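Local coordinates for protein extracellular sialidase/neuraminidase, putative (Aspergillus fumigatus, PDB 2XZJ) that probably hydrolyses the glycosidic bonds of terminal sialic acids on glycoconjugates, with KDN as a likely preferred substrate, using a sialidase-type beta-propeller, at residues P274-S279 / T300-M305; I292-A297 / G337-T342; T125-G130 / T138-I143; G66-V71 / A99-N104. One frame throughout, in Å; residues are numbered along the deposited sequence.

Contact 1 of 4, residues P274-S279 / T300-M305; sequences PACQGS and TSRRAM. With KFN (2,6-anhydro-3-deoxy-D-glycero-D-galacto-non-2-enonic acid), chain E.
Arg302 runs its extended chain past Pro274 and Cys276, so that the guanidinium lies beside Ala275 and grips the carboxylate of bound KFN with two N-H groups. NH1 reaches KFN O1B at 3.0 Å, and NH2 reaches KFN O1A at 2.8 Å in a nearly straight bond (175°), with carboxylate carbon C1 at the guanidinium edge. NH2 also gives a hydrogen bond to Ala275 O at 3.1 Å; this one is more bent (143°) and tilted from the guanidinium plane. Over one face, offset toward the rim, sits Cys276 SG, 3.5 Å from Arg302 NE; chi1 -178° swings the sulfur opposite its own backbone N and onto that face. Together with Arg39 and Arg245, also hydrogen-bonded to KFN, Arg302 probably forms the arginine triad with which sialidases hold the substrate carboxylate. Behind the first shell, a water accepts from Arg302 NE (2.8 Å) and donates to Pro274 O (2.7 Å). The Pro274 ring crosses the arginine chain at about a right angle, CG 3.8 Å from Arg302 CG. Further back, Ser301 OG closes an ST turn by accepting from Arg303 N, and Asp273 holds Cys276 N.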
# COMPACT_ATOMS: atom_id res chain seq x y z
N PRO A 274 -11.74 -1.90 10.43
CA PRO A 274 -12.54 -3.12 10.33
C PRO A 274 -11.68 -4.37 10.15
O PRO A 274 -12.17 -5.38 9.63
CB PRO A 274 -13.35 -2.88 9.06
CG PRO A 274 -12.37 -2.12 8.16
CD PRO A 274 -11.60 -1.23 9.12
N ALA A 275 -10.43 -4.33 10.60
CA ALA A 275 -9.41 -5.34 10.27
C ALA A 275 -9.12 -5.27 8.77
O ALA A 275 -9.46 -6.17 8.00
CB ALA A 275 -9.84 -6.76 10.70
N CYS A 276 -8.52 -4.17 8.37
CA CYS A 276 -8.12 -3.97 6.98
C CYS A 276 -6.80 -3.19 6.97
O CYS A 276 -6.43 -2.59 7.97
CB CYS A 276 -9.23 -3.20 6.26
SG CYS A 276 -9.00 -2.86 4.47
N GLN A 277 -6.08 -3.23 5.85
CA GLN A 277 -4.88 -2.39 5.67
C GLN A 277 -5.27 -0.89 5.62
O GLN A 277 -6.45 -0.52 5.33
CB GLN A 277 -4.12 -2.88 4.42
CG GLN A 277 -2.87 -2.10 3.99
CD GLN A 277 -3.17 -0.97 3.00
OE1 GLN A 277 -4.29 -0.50 2.89
NE2 GLN A 277 -2.14 -0.53 2.26
N GLY A 278 -4.30 -0.03 5.96
CA GLY A 278 -4.46 1.42 5.87
C GLY A 278 -3.15 2.01 5.34
O GLY A 278 -2.20 1.26 5.07
N SER A 279 -3.10 3.32 5.21
CA SER A 279 -1.90 4.00 4.76
C SER A 279 -1.63 5.27 5.60
O SER A 279 -2.56 5.83 6.23
CB SER A 279 -1.99 4.31 3.26
OG SER A 279 -3.12 5.11 2.96
N THR A 300 -16.70 -2.17 11.32
CA THR A 300 -17.38 -3.29 10.64
C THR A 300 -17.21 -3.34 9.12
O THR A 300 -17.20 -4.43 8.52
CB THR A 300 -18.89 -3.30 10.95
OG1 THR A 300 -19.49 -2.08 10.48
CG2 THR A 300 -19.10 -3.45 12.46
N SER A 301 -17.05 -2.18 8.49
CA SER A 301 -17.11 -2.09 7.03
C SER A 301 -15.87 -1.47 6.41
O SER A 301 -15.28 -0.55 6.97
CB SER A 301 -18.36 -1.30 6.61
OG SER A 301 -18.29 -0.93 5.24
N ARG A 302 -15.51 -1.95 5.22
CA ARG A 302 -14.39 -1.37 4.47
C ARG A 302 -14.82 -0.22 3.58
O ARG A 302 -14.00 0.31 2.85
CB ARG A 302 -13.63 -2.42 3.66
CG ARG A 302 -12.78 -3.33 4.54
CD ARG A 302 -12.20 -4.47 3.74
NE ARG A 302 -11.47 -5.38 4.61
CZ ARG A 302 -10.56 -6.25 4.19
NH1 ARG A 302 -10.26 -6.35 2.90
NH2 ARG A 302 -9.96 -7.03 5.07
N ARG A 303 -16.10 0.16 3.65
CA ARG A 303 -16.67 1.17 2.76
C ARG A 303 -16.81 2.52 3.45
O ARG A 303 -17.73 3.28 3.13
CB ARG A 303 -18.05 0.70 2.24
CG ARG A 303 -17.98 -0.50 1.31
CD ARG A 303 -19.37 -0.86 0.81
NE ARG A 303 -19.38 -2.11 0.07
CZ ARG A 303 -20.40 -2.51 -0.70
NH1 ARG A 303 -21.48 -1.75 -0.83
NH2 ARG A 303 -20.33 -3.68 -1.35
N ALA A 304 -15.92 2.80 4.39
CA ALA A 304 -15.96 4.04 5.15
C ALA A 304 -14.65 4.82 5.03
O ALA A 304 -14.16 5.34 6.02
CB ALA A 304 -16.29 3.73 6.62
N MET A 305 -14.10 4.91 3.82
CA MET A 305 -12.78 5.54 3.61
C MET A 305 -12.77 6.98 4.10
O MET A 305 -13.70 7.74 3.84
CB MET A 305 -12.37 5.47 2.14
CG MET A 305 -12.26 4.05 1.60
SD MET A 305 -11.23 2.93 2.60
CE MET A 305 -9.62 3.74 2.48
C1 KFN E . -7.66 -8.86 3.08
C3 KFN E . -5.65 -9.31 1.63
C4 KFN E . -4.21 -9.85 1.43
C5 KFN E . -3.85 -10.88 2.54
C6 KFN E . -4.27 -10.34 3.93
C7 KFN E . -4.02 -11.33 5.10
C8 KFN E . -4.22 -10.69 6.48
C9 KFN E . -4.24 -11.75 7.57
O5 KFN E . -2.44 -11.19 2.54
O1B KFN E . -8.18 -8.29 2.10
O1A KFN E . -8.17 -8.96 4.23
O4 KFN E . -4.11 -10.38 0.09
O6 KFN E . -5.70 -10.03 3.96
C2 KFN E . -6.27 -9.42 2.88
O7 KFN E . -4.96 -12.40 5.01
O8 KFN E . -3.19 -9.74 6.77
O9 KFN E . -2.94 -12.37 7.68
O HOH W 1 -12.74 -5.99 7.05

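Contact 2 of 4, residues I292-A297 / G337-T342; sequences IFLNSA and GYSSMT. With KFN (2,6-anhydro-3-deoxy-D-glycero-D-galacto-non-2-enonic acid), chain E.
Leu294 lays its CD2 branch against Ser339, meeting CB at 3.4 Å, tighter than ordinary carbon contact. CG lies opposite the backbone N (chi1 -179°), which carries the CD2 branch onto Ser339. Met341 fills the next place along: its thioether hooks back at chi3 (-72°), so that CE rests 3.8 Å from Leu294 CB and 3.7 Å from Leu294 N. SD meets CG2 of Ile292 at 3.8 Å, the two side chains passing at a slant. The strands run nearly antiparallel at 165°, yet their axes stay 7.1 Å apart, too far for backbone pairing. They belong to neighbouring blades of the propeller, 290-296 inside one sheet and 334-343 at the edge of the next, and their facing side chains form part of the packing between the blades. Tyr338 points away from the patch, and its ring lies at the KFN site, where OH is hydrogen-bonded to Glu229, a Tyr-Glu pairing as in sialidase active sites. Between segments 292-297 and 337-342 the contact is thus apolar and rests on shape, with the hydrogen bond from Ser339 OG to Ser279 OG at its border, while Tyr338, on the other face of the strand, lies at the ligand.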
# COMPACT_ATOMS: atom_id res chain seq x y z
N ILE A 292 -0.58 12.47 7.40
CA ILE A 292 -1.84 12.10 6.80
C ILE A 292 -2.08 10.62 7.06
O ILE A 292 -1.14 9.84 7.08
CB ILE A 292 -1.85 12.33 5.25
CG1 ILE A 292 -1.06 13.60 4.87
CG2 ILE A 292 -3.29 12.37 4.73
CD1 ILE A 292 -1.69 14.97 5.24
N PHE A 293 -3.35 10.27 7.26
CA PHE A 293 -3.74 8.88 7.48
C PHE A 293 -5.01 8.56 6.70
O PHE A 293 -5.92 9.40 6.63
CB PHE A 293 -3.95 8.59 8.97
CG PHE A 293 -4.27 7.16 9.25
CD1 PHE A 293 -3.27 6.20 9.25
CD2 PHE A 293 -5.59 6.76 9.49
CE1 PHE A 293 -3.57 4.87 9.48
CE2 PHE A 293 -5.90 5.41 9.74
CZ PHE A 293 -4.89 4.48 9.73
N LEU A 294 -5.04 7.39 6.08
CA LEU A 294 -6.20 6.89 5.34
C LEU A 294 -6.55 5.45 5.70
O LEU A 294 -5.69 4.57 5.69
CB LEU A 294 -5.92 6.97 3.83
CG LEU A 294 -6.99 6.52 2.83
CD1 LEU A 294 -8.30 7.30 2.97
CD2 LEU A 294 -6.44 6.62 1.40
N ASN A 295 -7.81 5.22 6.05
CA ASN A 295 -8.31 3.86 6.23
C ASN A 295 -9.82 3.87 6.12
O ASN A 295 -10.41 4.92 5.81
CB ASN A 295 -7.82 3.26 7.57
CG ASN A 295 -8.75 3.55 8.74
OD1 ASN A 295 -9.20 4.68 8.94
ND2 ASN A 295 -9.03 2.52 9.54
N SER A 296 -10.44 2.73 6.36
CA SER A 296 -11.87 2.70 6.54
C SER A 296 -12.24 2.96 8.00
O SER A 296 -11.99 2.13 8.91
CB SER A 296 -12.46 1.37 6.08
OG SER A 296 -13.87 1.46 6.11
N ALA A 297 -12.86 4.12 8.21
CA ALA A 297 -13.18 4.62 9.56
C ALA A 297 -14.43 3.93 10.13
O ALA A 297 -15.45 4.56 10.39
CB ALA A 297 -13.36 6.14 9.53
N GLY A 337 -11.43 -0.24 0.97
CA GLY A 337 -10.52 -1.36 1.23
C GLY A 337 -9.13 -0.77 1.44
O GLY A 337 -8.98 0.33 1.97
N TYR A 338 -8.12 -1.51 0.99
CA TYR A 338 -6.70 -1.10 1.04
C TYR A 338 -6.45 0.20 0.31
O TYR A 338 -7.16 0.53 -0.65
CB TYR A 338 -5.82 -2.19 0.40
CG TYR A 338 -5.63 -3.45 1.23
CD1 TYR A 338 -6.69 -4.04 1.92
CD2 TYR A 338 -4.37 -4.05 1.32
CE1 TYR A 338 -6.50 -5.19 2.69
CE2 TYR A 338 -4.17 -5.19 2.08
CZ TYR A 338 -5.25 -5.76 2.76
OH TYR A 338 -5.05 -6.90 3.50
N SER A 339 -5.41 0.93 0.74
CA SER A 339 -5.09 2.24 0.20
C SER A 339 -3.59 2.51 0.26
O SER A 339 -2.88 1.84 1.01
CB SER A 339 -5.83 3.33 0.99
OG SER A 339 -5.36 3.42 2.31
N SER A 340 -3.12 3.49 -0.52
CA SER A 340 -1.73 3.96 -0.51
C SER A 340 -1.74 5.42 -0.92
O SER A 340 -2.50 5.83 -1.81
CB SER A 340 -0.86 3.14 -1.48
OG SER A 340 0.54 3.45 -1.37
N MET A 341 -0.92 6.22 -0.24
CA MET A 341 -0.75 7.65 -0.57
C MET A 341 0.70 8.06 -0.85
O MET A 341 1.66 7.52 -0.28
CB MET A 341 -1.28 8.57 0.54
CG MET A 341 -2.77 8.40 0.91
SD MET A 341 -3.20 9.36 2.39
CE MET A 341 -2.38 8.41 3.67
N THR A 342 0.80 9.06 -1.71
CA THR A 342 2.03 9.78 -2.02
C THR A 342 1.72 11.28 -2.05
O THR A 342 0.56 11.69 -2.16
CB THR A 342 2.58 9.34 -3.41
OG1 THR A 342 3.77 10.07 -3.72
CG2 THR A 342 1.55 9.56 -4.50
C1 KFN E . -7.66 -8.86 3.08
C3 KFN E . -5.65 -9.31 1.63
C4 KFN E . -4.21 -9.85 1.43
C5 KFN E . -3.85 -10.88 2.54
C6 KFN E . -4.27 -10.34 3.93
C7 KFN E . -4.02 -11.33 5.10
C8 KFN E . -4.22 -10.69 6.48
C9 KFN E . -4.24 -11.75 7.57
O5 KFN E . -2.44 -11.19 2.54
O1B KFN E . -8.18 -8.29 2.10
O1A KFN E . -8.17 -8.96 4.23
O4 KFN E . -4.11 -10.38 0.09
O6 KFN E . -5.70 -10.03 3.96
C2 KFN E . -6.27 -9.42 2.88
O7 KFN E . -4.96 -12.40 5.01
O8 KFN E . -3.19 -9.74 6.77
O9 KFN E . -2.94 -12.37 7.68

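Contact 3 of 4, residues T125-G130 / T138-I143; sequences TYSQNG and TVTKKI. With KFN (2,6-anhydro-3-deoxy-D-glycero-D-galacto-non-2-enonic acid), chain E.
Thr138 brings its methyl group loosely against that of Thr125 where the two segments begin to meet. At Thr140, OG1 donates a short hydrogen bond of 2.5 Å to Ser127 OG, which also accepts from Gly130 N in an ST motif and is tied to Asp132. Lys141 N then bonds to Thr125 O at 2.8 Å. The lysine chain curls at chi3 and chi4 (-63° and -59°), carrying CE over one face of the Tyr126 ring; NZ makes a cation-pi contact 4.8 Å from the ring centroid. NZ also returns to Thr125 O at 3.2 Å, from above the carbonyl plane, giving that oxygen two donors. Lys141 O accepts from Ser127 N at 3.0 Å. These bonds make 126-127 and 141-142 a two-stranded parallel sheet, a small ribbon outside the four-stranded propeller blades. Lys142 crosses Gly130 with CA atoms 3.5 Å apart, so closely that the backbones touch at the glycine; beyond it the lysine chain follows the carbonyls of Gln128 and Asn129, and Lys142 O lies at the Tyr126 ring edge. Ile143 N bonds to Ser127 O at 2.8 Å, while CG1 packs on Tyr126 CB and CD1 beside Gln128 N. From the end of strand 126-127 the extended Gln128 side chain reaches KFN, OE1 accepting from O7 and NE2 donating to O9.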
# COMPACT_ATOMS: atom_id res chain seq x y z
N THR A 125 0.36 -23.82 -5.17
CA THR A 125 -0.55 -24.80 -4.57
C THR A 125 -0.77 -24.59 -3.08
O THR A 125 -1.30 -25.48 -2.41
CB THR A 125 -0.11 -26.27 -4.87
OG1 THR A 125 1.23 -26.49 -4.42
CG2 THR A 125 -0.22 -26.60 -6.36
N TYR A 126 -0.37 -23.42 -2.57
CA TYR A 126 -0.47 -23.08 -1.14
C TYR A 126 -1.35 -21.86 -0.94
O TYR A 126 -1.34 -20.94 -1.76
CB TYR A 126 0.92 -22.79 -0.54
CG TYR A 126 1.81 -24.00 -0.45
CD1 TYR A 126 2.62 -24.38 -1.53
CD2 TYR A 126 1.84 -24.79 0.69
CE1 TYR A 126 3.43 -25.49 -1.47
CE2 TYR A 126 2.66 -25.91 0.77
CZ TYR A 126 3.45 -26.25 -0.31
OH TYR A 126 4.25 -27.37 -0.25
N SER A 127 -2.11 -21.86 0.15
CA SER A 127 -2.83 -20.66 0.59
C SER A 127 -2.73 -20.52 2.11
O SER A 127 -2.40 -21.48 2.81
CB SER A 127 -4.29 -20.70 0.14
OG SER A 127 -4.97 -21.84 0.67
N GLN A 128 -2.99 -19.31 2.60
CA GLN A 128 -2.93 -19.01 4.03
C GLN A 128 -3.72 -20.00 4.89
O GLN A 128 -3.23 -20.49 5.92
CB GLN A 128 -3.43 -17.58 4.26
CG GLN A 128 -3.21 -17.07 5.69
CD GLN A 128 -3.53 -15.60 5.88
OE1 GLN A 128 -4.15 -14.96 5.03
NE2 GLN A 128 -3.10 -15.06 7.03
N ASN A 129 -4.96 -20.28 4.47
CA ASN A 129 -5.86 -21.16 5.23
C ASN A 129 -5.69 -22.64 4.87
O ASN A 129 -5.87 -23.53 5.73
CB ASN A 129 -7.32 -20.71 5.03
CG ASN A 129 -7.62 -19.39 5.71
OD1 ASN A 129 -7.04 -19.08 6.76
ND2 ASN A 129 -8.53 -18.62 5.13
N GLY A 130 -5.33 -22.91 3.62
CA GLY A 130 -5.28 -24.27 3.11
C GLY A 130 -6.67 -24.75 2.74
O GLY A 130 -7.67 -24.14 3.14
N THR A 138 -7.88 -28.21 -8.22
CA THR A 138 -6.80 -28.49 -7.25
C THR A 138 -7.15 -27.88 -5.90
O THR A 138 -7.63 -26.75 -5.85
CB THR A 138 -5.45 -27.86 -7.70
OG1 THR A 138 -5.03 -28.45 -8.93
CG2 THR A 138 -4.32 -28.06 -6.64
N VAL A 139 -6.89 -28.61 -4.83
CA VAL A 139 -7.14 -28.11 -3.48
C VAL A 139 -5.80 -27.71 -2.84
O VAL A 139 -4.83 -28.48 -2.87
CB VAL A 139 -7.93 -29.18 -2.64
CG1 VAL A 139 -8.09 -28.77 -1.18
CG2 VAL A 139 -9.29 -29.43 -3.30
N THR A 140 -5.74 -26.49 -2.28
CA THR A 140 -4.48 -25.96 -1.76
C THR A 140 -4.02 -26.65 -0.48
O THR A 140 -4.84 -27.14 0.30
CB THR A 140 -4.49 -24.43 -1.51
OG1 THR A 140 -5.31 -24.11 -0.37
CG2 THR A 140 -4.92 -23.67 -2.74
N LYS A 141 -2.70 -26.67 -0.30
CA LYS A 141 -2.07 -27.00 0.97
C LYS A 141 -1.98 -25.74 1.80
O LYS A 141 -1.83 -24.64 1.25
CB LYS A 141 -0.66 -27.55 0.73
CG LYS A 141 -0.67 -28.95 0.09
CD LYS A 141 0.65 -29.34 -0.51
CE LYS A 141 1.03 -28.40 -1.67
NZ LYS A 141 0.02 -28.41 -2.76
N LYS A 142 -2.08 -25.88 3.12
CA LYS A 142 -1.91 -24.73 4.00
C LYS A 142 -0.46 -24.23 3.98
O LYS A 142 0.48 -25.02 4.09
CB LYS A 142 -2.33 -25.10 5.43
CG LYS A 142 -2.21 -23.99 6.43
CD LYS A 142 -3.11 -24.27 7.63
CE LYS A 142 -3.37 -23.00 8.42
NZ LYS A 142 -2.47 -22.89 9.59
N ILE A 143 -0.28 -22.91 3.84
CA ILE A 143 1.06 -22.32 3.95
C ILE A 143 1.74 -22.78 5.23
O ILE A 143 1.15 -22.72 6.32
CB ILE A 143 1.03 -20.78 3.82
CG1 ILE A 143 1.14 -20.41 2.33
CG2 ILE A 143 2.21 -20.11 4.55
CD1 ILE A 143 0.63 -19.08 1.98
C1 KFN E . -7.66 -8.86 3.08
C3 KFN E . -5.65 -9.31 1.63
C4 KFN E . -4.21 -9.85 1.43
C5 KFN E . -3.85 -10.88 2.54
C6 KFN E . -4.27 -10.34 3.93
C7 KFN E . -4.02 -11.33 5.10
C8 KFN E . -4.22 -10.69 6.48
C9 KFN E . -4.24 -11.75 7.57
O5 KFN E . -2.44 -11.19 2.54
O1B KFN E . -8.18 -8.29 2.10
O1A KFN E . -8.17 -8.96 4.23
O4 KFN E . -4.11 -10.38 0.09
O6 KFN E . -5.70 -10.03 3.96
C2 KFN E . -6.27 -9.42 2.88
O7 KFN E . -4.96 -12.40 5.01
O8 KFN E . -3.19 -9.74 6.77
O9 KFN E . -2.94 -12.37 7.68

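Contact 4 of 4, residues G66-V71 / A99-N104; sequences GDINLV and AGTWGN. With NA (sodium ion), chain C.
With OG1 beside its own backbone N and opposite the carbonyl carbon (chi1 -60°), Thr101 delivers its hydroxyl to Gly66 O at 2.9 Å, in the carbonyl plane and on a lone pair. The same rotation lays CG2 alongside Ile68, 3.9 Å from CD1. Asp67 holds its carboxylate opposite its backbone N (chi1 -177°), which puts OD1 on the sodium ion at 2.3 Å. The side chain of Asn69 reaches the ion as well, and Gly96 O and Gly98 O complete its shell with water 3, which lies 2.4 Å from the metal. That water also donates to Ile68 O (2.8 Å) and Gly100 O (2.6 Å), so the ion is tied to the backbone of both segments. The two carbonyls have further donors: Ile68 N bonds to Gly100 O at 3.1 Å, and Trp102 N to Ile68 O at 3.0 Å. Beyond this bridge the strands part. Leu70 CD1 covers Gly103 CA, and Trp102 O is buried without a polar partner. The indole edge of Trp102 lies near Ile68 O; its NE1 is hydrogen-bonded to Ser97 O, and Trp121 and Tyr154 pack against its ring. Strands 68-71 and 101-104, 46° apart in direction, come from successive blades of the sialidase beta-propeller; they share one backbone bridge and then diverge, with the sodium site at the end of the junction.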
# COMPACT_ATOMS: atom_id res chain seq x y z
N GLY A 66 -3.30 -18.24 -5.43
CA GLY A 66 -3.40 -18.56 -6.86
C GLY A 66 -2.53 -17.64 -7.69
O GLY A 66 -1.72 -16.90 -7.14
N ASP A 67 -2.70 -17.68 -9.01
CA ASP A 67 -1.82 -17.00 -9.96
C ASP A 67 -2.06 -15.51 -9.86
O ASP A 67 -3.09 -15.00 -10.30
CB ASP A 67 -2.09 -17.52 -11.39
CG ASP A 67 -1.17 -16.92 -12.43
OD1 ASP A 67 -0.16 -16.25 -12.09
OD2 ASP A 67 -1.47 -17.12 -13.62
N ILE A 68 -1.10 -14.81 -9.25
CA ILE A 68 -1.18 -13.36 -9.06
C ILE A 68 0.13 -12.74 -9.48
O ILE A 68 1.19 -13.18 -9.05
CB ILE A 68 -1.50 -12.99 -7.59
CG1 ILE A 68 -2.89 -13.49 -7.21
CG2 ILE A 68 -1.38 -11.46 -7.36
CD1 ILE A 68 -3.15 -13.53 -5.70
N ASN A 69 0.05 -11.73 -10.35
CA ASN A 69 1.23 -11.03 -10.84
C ASN A 69 1.34 -9.64 -10.25
O ASN A 69 0.32 -8.98 -9.99
CB ASN A 69 1.18 -10.92 -12.36
CG ASN A 69 1.09 -12.27 -13.03
OD1 ASN A 69 1.38 -13.30 -12.42
ND2 ASN A 69 0.72 -12.28 -14.31
N LEU A 70 2.58 -9.18 -10.08
CA LEU A 70 2.81 -7.82 -9.64
C LEU A 70 2.84 -6.86 -10.82
O LEU A 70 3.79 -6.86 -11.61
CB LEU A 70 4.06 -7.69 -8.76
CG LEU A 70 3.60 -6.53 -7.87
CD1 LEU A 70 3.45 -6.90 -6.40
CD2 LEU A 70 4.24 -5.18 -8.07
N VAL A 71 1.80 -6.02 -10.90
CA VAL A 71 1.65 -5.08 -12.01
C VAL A 71 1.88 -3.63 -11.61
O VAL A 71 1.96 -3.31 -10.41
CB VAL A 71 0.29 -5.29 -12.76
CG1 VAL A 71 0.27 -6.70 -13.37
CG2 VAL A 71 -0.94 -5.08 -11.85
N ALA A 99 2.75 -19.79 -11.50
CA ALA A 99 1.30 -19.75 -11.23
C ALA A 99 1.00 -19.46 -9.74
O ALA A 99 -0.15 -19.57 -9.27
CB ALA A 99 0.69 -21.09 -11.63
N GLY A 100 2.06 -19.13 -9.01
CA GLY A 100 1.97 -18.77 -7.59
C GLY A 100 1.65 -17.29 -7.44
O GLY A 100 1.34 -16.62 -8.44
N THR A 101 1.76 -16.80 -6.21
CA THR A 101 1.36 -15.44 -5.80
C THR A 101 2.59 -14.51 -5.68
O THR A 101 3.52 -14.82 -4.95
CB THR A 101 0.63 -15.47 -4.42
OG1 THR A 101 -0.56 -16.27 -4.52
CG2 THR A 101 0.24 -14.07 -3.94
N TRP A 102 2.58 -13.42 -6.45
CA TRP A 102 3.58 -12.36 -6.33
C TRP A 102 2.79 -11.14 -5.87
O TRP A 102 1.93 -10.64 -6.60
CB TRP A 102 4.26 -12.03 -7.67
CG TRP A 102 5.27 -13.03 -8.14
CD1 TRP A 102 5.08 -14.02 -9.06
CD2 TRP A 102 6.63 -13.13 -7.71
NE1 TRP A 102 6.25 -14.73 -9.23
CE2 TRP A 102 7.21 -14.20 -8.42
CE3 TRP A 102 7.41 -12.40 -6.80
CZ2 TRP A 102 8.54 -14.58 -8.23
CZ3 TRP A 102 8.74 -12.77 -6.63
CH2 TRP A 102 9.29 -13.85 -7.35
N GLY A 103 3.05 -10.66 -4.65
CA GLY A 103 2.27 -9.56 -4.14
C GLY A 103 2.83 -8.74 -3.01
O GLY A 103 4.06 -8.64 -2.83
N ASN A 104 1.91 -8.14 -2.26
CA ASN A 104 2.25 -7.26 -1.15
C ASN A 104 3.25 -6.17 -1.58
O ASN A 104 4.27 -6.02 -0.93
CB ASN A 104 2.86 -8.09 -0.01
CG ASN A 104 1.81 -8.78 0.82
OD1 ASN A 104 1.26 -9.80 0.42
ND2 ASN A 104 1.52 -8.21 1.99
NA NA C . 1.88 -15.65 -12.87
O HOH W 2 -1.30 -19.65 -4.28
O HOH W 3 2.21 -15.30 -10.56

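Contacts 2 and 4 are buried and both join neighbouring blades, but by different means: apolar side chains between strands too far apart to pair in contact 2, backbone bonds and a sodium ion in contact 4. Contacts 1 and 3 are partly buried loop regions that meet KFN from different parts of the fold, their centres about 26 Å apart; contact 1 holds its carboxylate, contact 3 its glycerol tail. Contacts 1 and 2 interlock, their segments alternating along the chain, with Ser301 O hydrogen-bonded to Ser296 OG and Gln277 NE2 to Ser339 O. Contact 3 lies farthest from the chain centre, and no atom of it touches contact 4, the nearest being about 5 Å away.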